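Local coordinates for dTDP-glucose 4,6-dehydratase (Klebsiella pneumoniae, PDB 5U4Q), which binds NAD and probably catalyses the dehydration of dTDP-glucose to its 4-keto-6-deoxy derivative, as an NAD-dependent member of the epimerase/dehydratase family, at residues 22-27 and 54-59; 72-77 and 114-119. All coordinates share one frame; numbering follows the deposited sequence.

Contact 1. Residues 22-27 and 54-59; sequences RLLNEG and YPAFHF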
loop_
_atom_site.group_PDB
_atom_site.type_symbol
_atom_site.label_atom_id
_atom_site.label_comp_id
_atom_site.label_asym_id
_atom_site.label_seq_id
_atom_site.Cartn_x
_atom_site.Cartn_y
_atom_site.Cartn_z
ATOM N N ARG A 22 9.279 -18.757 -21.862
ATOM C CA ARG A 22 9.958 -19.863 -21.202
ATOM C C ARG A 22 8.965 -20.941 -20.766
ATOM O O ARG A 22 9.210 -22.139 -20.937
ATOM C CB ARG A 22 10.782 -19.346 -20.018
ATOM C CG ARG A 22 11.439 -20.413 -19.182
ATOM C CD ARG A 22 12.469 -21.257 -19.928
ATOM N NE ARG A 22 12.984 -22.290 -19.033
ATOM C CZ ARG A 22 13.997 -22.125 -18.179
ATOM N NH1 ARG A 22 14.655 -20.977 -18.116
ATOM N NH2 ARG A 22 14.356 -23.118 -17.386
ATOM N N LEU A 23 7.834 -20.518 -20.214
ATOM C CA LEU A 23 6.847 -21.483 -19.720
ATOM C C LEU A 23 6.265 -22.270 -20.888
ATOM O O LEU A 23 6.042 -23.478 -20.774
ATOM C CB LEU A 23 5.744 -20.813 -18.907
ATOM C CG LEU A 23 6.174 -20.181 -17.567
ATOM C CD1 LEU A 23 5.069 -19.313 -17.000
ATOM C CD2 LEU A 23 6.617 -21.253 -16.577
ATOM N N LEU A 24 6.048 -21.583 -22.002
ATOM C CA LEU A 24 5.563 -22.271 -23.211
ATOM C C LEU A 24 6.570 -23.267 -23.693
ATOM O O LEU A 24 6.198 -24.393 -24.122
ATOM C CB LEU A 24 5.218 -21.272 -24.307
ATOM C CG LEU A 24 3.987 -20.441 -24.013
ATOM C CD1 LEU A 24 3.909 -19.170 -24.844
ATOM C CD2 LEU A 24 2.717 -21.286 -24.155
ATOM N N ASN A 25 7.837 -22.887 -23.691
ATOM C CA ASN A 25 8.899 -23.806 -24.134
ATOM C C ASN A 25 9.109 -25.015 -23.200
ATOM O O ASN A 25 9.729 -26.018 -23.604
ATOM C CB ASN A 25 10.201 -23.032 -24.404
ATOM C CG ASN A 25 10.150 -22.262 -25.721
ATOM O OD1 ASN A 25 9.742 -22.803 -26.746
ATOM N ND2 ASN A 25 10.638 -21.033 -25.712
ATOM N N GLU A 26 8.619 -24.918 -21.962
ATOM C CA GLU A 26 8.670 -26.035 -21.011
ATOM C C GLU A 26 7.458 -26.964 -21.157
ATOM O O GLU A 26 7.350 -27.965 -20.442
ATOM C CB GLU A 26 8.748 -25.522 -19.570
ATOM C CG GLU A 26 10.003 -24.724 -19.268
ATOM C CD GLU A 26 11.282 -25.556 -19.276
ATOM O OE1 GLU A 26 12.382 -24.959 -19.247
ATOM O OE2 GLU A 26 11.204 -26.804 -19.289
ATOM N N GLY A 27 6.551 -26.635 -22.079
ATOM C CA GLY A 27 5.348 -27.440 -22.319
ATOM C C GLY A 27 4.108 -27.081 -21.559
ATOM O O GLY A 27 3.136 -27.848 -21.580
ATOM N N TYR A 54 1.972 -19.733 -29.896
ATOM C CA TYR A 54 2.139 -21.140 -29.657
ATOM C C TYR A 54 0.740 -21.696 -29.431
ATOM O O TYR A 54 -0.128 -21.007 -28.905
ATOM C CB TYR A 54 2.936 -21.392 -28.368
ATOM C CG TYR A 54 4.425 -21.096 -28.423
ATOM C CD1 TYR A 54 4.902 -19.789 -28.423
ATOM C CD2 TYR A 54 5.364 -22.121 -28.402
ATOM C CE1 TYR A 54 6.263 -19.521 -28.442
ATOM C CE2 TYR A 54 6.717 -21.861 -28.412
ATOM C CZ TYR A 54 7.166 -20.561 -28.434
ATOM O OH TYR A 54 8.516 -20.301 -28.458
ATOM N N PRO A 55 0.520 -22.975 -29.761
ATOM C CA PRO A 55 -0.820 -23.524 -29.558
ATOM C C PRO A 55 -1.282 -23.507 -28.095
ATOM O O PRO A 55 -2.495 -23.406 -27.843
ATOM C CB PRO A 55 -0.713 -24.959 -30.091
ATOM C CG PRO A 55 0.739 -25.219 -30.272
ATOM C CD PRO A 55 1.430 -23.906 -30.412
ATOM N N ALA A 56 -0.338 -23.601 -27.154
ATOM C CA ALA A 56 -0.663 -23.598 -25.723
ATOM C C ALA A 56 -0.753 -22.186 -25.112
ATOM O O ALA A 56 -0.903 -22.059 -23.898
ATOM C CB ALA A 56 0.364 -24.402 -24.985
ATOM N N PHE A 57 -0.677 -21.159 -25.946
ATOM C CA PHE A 57 -0.785 -19.770 -25.497
ATOM C C PHE A 57 -2.062 -19.140 -25.972
ATOM O O PHE A 57 -2.449 -19.313 -27.131
ATOM C CB PHE A 57 0.380 -18.926 -26.017
ATOM C CG PHE A 57 0.340 -17.485 -25.577
ATOM C CD1 PHE A 57 0.609 -17.155 -24.258
ATOM C CD2 PHE A 57 0.008 -16.456 -26.467
ATOM C CE1 PHE A 57 0.557 -15.835 -23.831
ATOM C CE2 PHE A 57 -0.012 -15.130 -26.047
ATOM C CZ PHE A 57 0.253 -14.825 -24.712
ATOM N N HIS A 58 -2.702 -18.400 -25.079
ATOM C CA HIS A 58 -3.866 -17.600 -25.407
ATOM C C HIS A 58 -3.683 -16.228 -24.786
ATOM O O HIS A 58 -3.287 -16.132 -23.629
ATOM C CB HIS A 58 -5.144 -18.215 -24.880
ATOM C CG HIS A 58 -5.543 -19.469 -25.591
ATOM N ND1 HIS A 58 -5.229 -20.726 -25.115
ATOM C CD2 HIS A 58 -6.217 -19.661 -26.751
ATOM C CE1 HIS A 58 -5.708 -21.638 -25.945
ATOM N NE2 HIS A 58 -6.308 -21.018 -26.946
ATOM N N PHE A 59 -3.988 -15.198 -25.553
ATOM C CA PHE A 59 -3.882 -13.834 -25.102
ATOM C C PHE A 59 -5.230 -13.179 -24.966
ATOM O O PHE A 59 -6.124 -13.394 -25.816
ATOM C CB PHE A 59 -3.050 -12.985 -26.063
ATOM C CG PHE A 59 -2.987 -11.535 -25.672
ATOM C CD1 PHE A 59 -2.227 -11.140 -24.587
ATOM C CD2 PHE A 59 -3.709 -10.583 -26.364
ATOM C CE1 PHE A 59 -2.176 -9.821 -24.205
ATOM C CE2 PHE A 59 -3.663 -9.249 -25.975
ATOM C CZ PHE A 59 -2.889 -8.880 -24.897
HETATM O O HOH W 1 10.314 -22.442 -29.578
#
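L24, on the last turn of helix 14-25, fills the angle between that helix and the start of strand 57-61 in the NAD-binding Rossmann fold. Its CG lies anti to the carbonyl carbon (chi1 -70°), aimed at the turn; chi2 then places the methyls. CD1 sits between Y54 CD1, at 3.8 Å, and F57 CB, at 3.7 Å, while CD2 rests 3.7 Å from A56 C and 4.0 Å from A56 CB, where alanine's small methyl suits a turn facing the leucine. L24 CB stands over one face of the Y54 ring, 4.2 Å from its centroid and 11° off the normal, a CH-pi contact. A branched aliphatic side chain can thus meet ring, methyl and backbone at once.

At the solvent side the amide of N25 stands nearly upright to the ring, the planes 78° apart. A water donates to N25 OD1 at 2.9 Å and is hydrogen-bonded to Y54 OH at 3.0 Å.

A type I turn from Y54 to F57, closed by F57 N to Y54 O, brings all three residues to the leucine; A56 pairs through its backbone with V30. In the Schellman motif ending the helix, G27 has positive phi, where a side chain would press on E26 O. The helix end thus meets the turn and the first strand residue through an apolar centre, with water joining polar groups at its margin.

Contact 2. Residues 72-77 and 114-119; sequences KLFATE and EGCRHT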
loop_
_atom_site.group_PDB
_atom_site.type_symbol
_atom_site.label_atom_id
_atom_site.label_comp_id
_atom_site.label_asym_id
_atom_site.label_seq_id
_atom_site.Cartn_x
_atom_site.Cartn_y
_atom_site.Cartn_z
ATOM N N LYS A 72 -14.045 -13.046 -14.622
ATOM C CA LYS A 72 -14.344 -13.961 -15.734
ATOM C C LYS A 72 -13.108 -14.754 -16.163
ATOM O O LYS A 72 -13.165 -15.945 -16.419
ATOM C CB LYS A 72 -14.912 -13.204 -16.916
ATOM C CG LYS A 72 -15.430 -14.086 -18.056
ATOM C CD LYS A 72 -15.948 -13.250 -19.232
ATOM C CE LYS A 72 -17.000 -12.232 -18.805
ATOM N NZ LYS A 72 -17.594 -11.464 -19.946
ATOM N N LEU A 73 -11.974 -14.073 -16.217
ATOM C CA LEU A 73 -10.726 -14.724 -16.585
ATOM C C LEU A 73 -10.380 -15.848 -15.597
ATOM O O LEU A 73 -10.131 -16.975 -15.982
ATOM C CB LEU A 73 -9.608 -13.681 -16.612
ATOM C CG LEU A 73 -8.188 -14.180 -16.823
ATOM C CD1 LEU A 73 -7.949 -14.502 -18.276
ATOM C CD2 LEU A 73 -7.215 -13.126 -16.332
ATOM N N PHE A 74 -10.367 -15.526 -14.310
ATOM C CA PHE A 74 -10.039 -16.506 -13.318
ATOM C C PHE A 74 -11.071 -17.646 -13.306
ATOM O O PHE A 74 -10.709 -18.804 -13.224
ATOM C CB PHE A 74 -9.897 -15.879 -11.945
ATOM C CG PHE A 74 -8.546 -15.214 -11.701
ATOM C CD1 PHE A 74 -7.529 -15.918 -11.097
ATOM C CD2 PHE A 74 -8.341 -13.879 -11.996
ATOM C CE1 PHE A 74 -6.302 -15.296 -10.846
ATOM C CE2 PHE A 74 -7.110 -13.271 -11.760
ATOM C CZ PHE A 74 -6.114 -13.983 -11.174
ATOM N N ALA A 75 -12.328 -17.274 -13.416
ATOM C CA ALA A 75 -13.398 -18.282 -13.347
ATOM C C ALA A 75 -13.359 -19.266 -14.502
ATOM O O ALA A 75 -13.522 -20.465 -14.299
ATOM C CB ALA A 75 -14.730 -17.609 -13.317
ATOM N N THR A 76 -13.169 -18.756 -15.709
ATOM C CA THR A 76 -13.160 -19.625 -16.897
ATOM C C THR A 76 -11.875 -20.456 -17.032
ATOM O O THR A 76 -11.891 -21.585 -17.517
ATOM C CB THR A 76 -13.370 -18.817 -18.193
ATOM O OG1 THR A 76 -12.347 -17.816 -18.344
ATOM C CG2 THR A 76 -14.697 -18.117 -18.173
ATOM N N GLU A 77 -10.753 -19.898 -16.595
ATOM C CA GLU A 77 -9.484 -20.567 -16.824
ATOM C C GLU A 77 -9.000 -21.523 -15.743
ATOM O O GLU A 77 -8.261 -22.464 -16.064
ATOM C CB GLU A 77 -8.406 -19.528 -17.159
ATOM C CG GLU A 77 -8.701 -18.729 -18.421
ATOM C CD GLU A 77 -8.644 -19.518 -19.727
ATOM O OE1 GLU A 77 -8.060 -20.605 -19.768
ATOM O OE2 GLU A 77 -9.177 -19.006 -20.739
ATOM N N GLU A 114 -8.206 -11.618 -5.285
ATOM C CA GLU A 114 -9.574 -12.172 -5.265
ATOM C C GLU A 114 -9.696 -13.356 -6.194
ATOM O O GLU A 114 -10.308 -14.376 -5.831
ATOM C CB GLU A 114 -10.603 -11.094 -5.566
ATOM C CG GLU A 114 -10.913 -10.241 -4.346
ATOM C CD GLU A 114 -11.693 -11.014 -3.289
ATOM O OE1 GLU A 114 -12.875 -11.293 -3.582
ATOM O OE2 GLU A 114 -11.167 -11.310 -2.197
ATOM N N GLY A 115 -9.123 -13.244 -7.395
ATOM C CA GLY A 115 -9.145 -14.331 -8.364
ATOM C C GLY A 115 -8.436 -15.551 -7.799
ATOM O O GLY A 115 -8.937 -16.717 -7.886
ATOM N N CYS A 116 -7.286 -15.337 -7.165
ATOM C CA CYS A 116 -6.535 -16.439 -6.560
ATOM C C CYS A 116 -7.295 -17.081 -5.400
ATOM O O CYS A 116 -7.263 -18.300 -5.243
ATOM C CB CYS A 116 -5.167 -15.971 -6.069
ATOM S SG CYS A 116 -4.007 -15.536 -7.389
ATOM N N ARG A 117 -7.954 -16.251 -4.608
ATOM C CA ARG A 117 -8.732 -16.709 -3.473
ATOM C C ARG A 117 -9.900 -17.585 -3.917
ATOM O O ARG A 117 -10.051 -18.731 -3.458
ATOM C CB ARG A 117 -9.265 -15.500 -2.715
ATOM C CG ARG A 117 -10.238 -15.820 -1.591
ATOM C CD ARG A 117 -10.849 -14.539 -1.114
ATOM N NE ARG A 117 -11.886 -14.791 -0.125
ATOM C CZ ARG A 117 -12.708 -13.862 0.357
ATOM N NH1 ARG A 117 -12.640 -12.602 -0.049
ATOM N NH2 ARG A 117 -13.603 -14.198 1.290
ATOM N N HIS A 118 -10.738 -17.046 -4.777
ATOM C CA HIS A 118 -11.969 -17.766 -5.157
ATOM C C HIS A 118 -11.775 -18.989 -6.028
ATOM O O HIS A 118 -12.645 -19.877 -6.038
ATOM C CB HIS A 118 -12.987 -16.790 -5.718
ATOM C CG HIS A 118 -13.396 -15.751 -4.723
ATOM N ND1 HIS A 118 -14.131 -16.058 -3.595
ATOM C CD2 HIS A 118 -13.124 -14.427 -4.645
ATOM C CE1 HIS A 118 -14.306 -14.963 -2.876
ATOM N NE2 HIS A 118 -13.723 -13.957 -3.496
ATOM N N THR A 119 -10.654 -19.059 -6.744
ATOM C CA THR A 119 -10.375 -20.232 -7.586
ATOM C C THR A 119 -9.248 -21.108 -7.024
ATOM O O THR A 119 -8.782 -22.027 -7.693
ATOM C CB THR A 119 -10.098 -19.855 -9.058
ATOM O OG1 THR A 119 -8.858 -19.140 -9.151
ATOM C CG2 THR A 119 -11.224 -19.020 -9.647
HETATM O O HOH W 2 -8.187 -19.200 -11.919
#
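F74 of helix 67-77 lies against helix 98-118, its neighbour on one face of the parallel Rossmann sheet. Its CB sits 4.0 Å and its CG 3.5 Å from G115 CA, and CD1 touches G115 C at 3.4 Å. Chi1 of -81° aims the ring at that helix and chi2 turns its face to G115. G115 CA lies over the face, 16° off the ring normal, in a close CH-pi contact, with CD2, CE2 and the tip CZ (4.1 Å) also near it. Glycine suits this place because a CB would collide with CD2, and the helices approach to 5.5 Å between F74 CA and G115 CA. CE1 lies near G115 C and meets C116 SG at 4.2 Å, an oblique sulfur-aromatic contact.

On the flank of helix 98-118, R117 NH1 makes a salt bridge to E114 OE2 and H118 NE2 a hydrogen bond to E114 OE1; R117 also reaches L95 of the second subunit. At the ring edge T119, the first residue to leave helical angles, puts CG2 against F74 O. OG1, between backbone N and carbonyl carbon (chi1 68°), donates to G115 O at 2.7 Å from above the carbonyl plane, beside T119 N, and one water donates to both T119 OG1 and F74 O.

Both contacts belong to the Rossmann part of the chain and follow one another in sequence, with strand 57-61 leading on to helix 67-77, yet they share no element and do not touch. Contact 1 joins a helix end to a turn and strand start near the surface, whereas contact 2 joins two helices and is largely buried. The apolar partner changes accordingly: a forked leucine spans several neighbours in the first, while a phenylalanine pressed on glycine backbone brings the helices close in the second. Each has one bridging water, between side chains in contact 1 and from a side chain to a backbone carbonyl in contact 2.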